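Local structure of enolase-phosphatase E1 (Saccharomyces cerevisiae, 2G80) at residues 124-129 and 153-158. The protein probably catalyses the magnesium-dependent enolisation of 2,3-diketo-5-methylthiopentyl-1-phosphate and its dephosphorylation to an acireductone in the methionine salvage pathway. Residues are numbered along the deposited sequence; the frame is centred on the assembly and turned at random.
Sequences APVYAD and LLFGYV
Ala124 turns its methyl group into the C-terminal end of helix 148-156, where CB lies 3.6 Å from Leu154 CD2 and 3.5 Å from Leu154 O. Leu154 CG, set anti to the backbone N (chi1 -172°), lies against the same methyl. Its CD2 also sits over the centre of the Phe155 ring, 3.9 Å above the plane, and is thus held between ring and alanine. Val126 continues the apolar patch: CG2 comes obliquely to Phe155 CE1, at 4.3 Å, while CB packs against Val158 CG1 at 3.8 Å, the two valine side chains crossing at a slant. The backbones meet in a single bridge between Ala124 and Val158. Here Ala124 N donates to Tyr157 O over 2.8 Å in a nearly straight bond (171° at the hydrogen) lying in the carbonyl plane, and Val158 CA approaches Ala124 O in a CH···O contact. That same oxygen accepts Val126 N across the inverse gamma turn centred on Pro125. The contact joins the lead-in to helix 128-136 to the exit of helix 148-156 in the HAD-like hydrolase fold; Ile131 of the former touches both valines, and Tyr117 of helix 103-118 packs on Leu154.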
loop_
_atom_site.group_PDB
_atom_site.type_symbol
_atom_site.label_atom_id
_atom_site.label_comp_id
_atom_site.label_asym_id
_atom_site.label_seq_id
_atom_site.Cartn_x
_atom_site.Cartn_y
_atom_site.Cartn_z
ATOM N N ALA A 124 -1.473 -9.792 -5.043
ATOM C CA ALA A 124 -0.954 -8.424 -5.298
ATOM C C ALA A 124 0.002 -8.422 -6.512
ATOM O O ALA A 124 1.062 -9.069 -6.471
ATOM C CB ALA A 124 -0.279 -7.862 -4.063
ATOM N N PRO A 125 -0.354 -7.688 -7.587
ATOM C CA PRO A 125 0.450 -7.654 -8.809
ATOM C C PRO A 125 1.731 -6.789 -8.736
ATOM O O PRO A 125 1.853 -5.785 -9.438
ATOM C CB PRO A 125 -0.547 -7.102 -9.850
ATOM C CG PRO A 125 -1.428 -6.224 -9.099
ATOM C CD PRO A 125 -1.520 -6.783 -7.703
ATOM N N VAL A 126 2.723 -7.200 -7.959
ATOM C CA VAL A 126 3.963 -6.442 -7.874
ATOM C C VAL A 126 4.774 -6.636 -9.146
ATOM O O VAL A 126 4.943 -7.759 -9.618
ATOM C CB VAL A 126 4.756 -6.797 -6.621
ATOM C CG1 VAL A 126 6.091 -6.024 -6.543
ATOM C CG2 VAL A 126 3.885 -6.521 -5.361
ATOM N N TYR A 127 5.324 -5.543 -9.676
ATOM C CA TYR A 127 6.126 -5.606 -10.905
ATOM C C TYR A 127 7.310 -6.536 -10.708
ATOM O O TYR A 127 7.954 -6.502 -9.656
ATOM C CB TYR A 127 6.610 -4.220 -11.358
ATOM C CG TYR A 127 5.503 -3.255 -11.723
ATOM C CD1 TYR A 127 4.786 -3.393 -12.922
ATOM C CD2 TYR A 127 5.184 -2.188 -10.901
ATOM C CE1 TYR A 127 3.757 -2.496 -13.250
ATOM C CE2 TYR A 127 4.155 -1.274 -11.239
ATOM C CZ TYR A 127 3.468 -1.427 -12.408
ATOM O OH TYR A 127 2.483 -0.532 -12.727
ATOM N N ALA A 128 7.601 -7.366 -11.718
ATOM C CA ALA A 128 8.702 -8.343 -11.608
ATOM C C ALA A 128 10.059 -7.711 -11.160
ATOM O O ALA A 128 10.719 -8.206 -10.254
ATOM C CB ALA A 128 8.849 -9.096 -12.869
ATOM N N ASP A 129 10.416 -6.580 -11.752
ATOM C CA ASP A 129 11.638 -5.869 -11.391
ATOM C C ASP A 129 11.615 -5.293 -9.944
ATOM O O ASP A 129 12.664 -5.095 -9.341
ATOM C CB ASP A 129 11.918 -4.745 -12.396
ATOM C CG ASP A 129 10.886 -3.635 -12.327
ATOM O OD1 ASP A 129 9.743 -3.900 -12.742
ATOM O OD2 ASP A 129 11.220 -2.516 -11.847
ATOM N N LEU A 153 0.068 -7.655 4.699
ATOM C CA LEU A 153 -0.872 -8.543 4.045
ATOM C C LEU A 153 -0.653 -8.533 2.529
ATOM O O LEU A 153 -0.540 -9.598 1.900
ATOM C CB LEU A 153 -2.298 -8.113 4.426
ATOM C CG LEU A 153 -3.437 -9.051 4.084
ATOM C CD1 LEU A 153 -3.292 -10.368 4.882
ATOM C CD2 LEU A 153 -4.754 -8.306 4.339
ATOM N N LEU A 154 -0.529 -7.344 1.929
ATOM C CA LEU A 154 -0.216 -7.221 0.462
ATOM C C LEU A 154 1.079 -7.926 0.056
ATOM O O LEU A 154 1.105 -8.677 -0.928
ATOM C CB LEU A 154 -0.128 -5.740 0.052
ATOM C CG LEU A 154 0.008 -5.387 -1.442
ATOM C CD1 LEU A 154 -0.654 -4.026 -1.774
ATOM C CD2 LEU A 154 1.443 -5.443 -2.011
ATOM N N PHE A 155 2.165 -7.659 0.794
ATOM C CA PHE A 155 3.459 -8.296 0.529
ATOM C C PHE A 155 3.566 -9.755 0.923
ATOM O O PHE A 155 4.531 -10.411 0.527
ATOM C CB PHE A 155 4.625 -7.452 1.085
ATOM C CG PHE A 155 4.792 -6.149 0.361
ATOM C CD1 PHE A 155 5.266 -6.139 -0.941
ATOM C CD2 PHE A 155 4.433 -4.955 0.941
ATOM C CE1 PHE A 155 5.417 -4.944 -1.653
ATOM C CE2 PHE A 155 4.562 -3.761 0.236
ATOM C CZ PHE A 155 5.073 -3.768 -1.073
ATOM N N GLY A 156 2.600 -10.273 1.694
ATOM C CA GLY A 156 2.561 -11.698 1.991
ATOM C C GLY A 156 1.974 -12.575 0.891
ATOM O O GLY A 156 2.143 -13.806 0.941
ATOM N N TYR A 157 1.272 -11.964 -0.081
ATOM C CA TYR A 157 0.493 -12.684 -1.133
ATOM C C TYR A 157 0.628 -12.028 -2.508
ATOM O O TYR A 157 -0.349 -11.596 -3.145
ATOM C CB TYR A 157 -0.976 -12.747 -0.700
ATOM C CG TYR A 157 -1.214 -13.500 0.599
ATOM C CD1 TYR A 157 -1.325 -14.895 0.603
ATOM C CD2 TYR A 157 -1.328 -12.824 1.823
ATOM C CE1 TYR A 157 -1.540 -15.605 1.777
ATOM C CE2 TYR A 157 -1.564 -13.514 3.005
ATOM C CZ TYR A 157 -1.670 -14.911 2.971
ATOM O OH TYR A 157 -1.868 -15.646 4.091
ATOM N N VAL A 158 1.869 -12.038 -2.973
ATOM C CA VAL A 158 2.272 -11.406 -4.189
ATOM C C VAL A 158 2.109 -12.387 -5.347
ATOM O O VAL A 158 2.515 -13.555 -5.258
ATOM C CB VAL A 158 3.767 -10.886 -4.070
ATOM C CG1 VAL A 158 4.280 -10.352 -5.382
ATOM C CG2 VAL A 158 3.879 -9.846 -2.962
#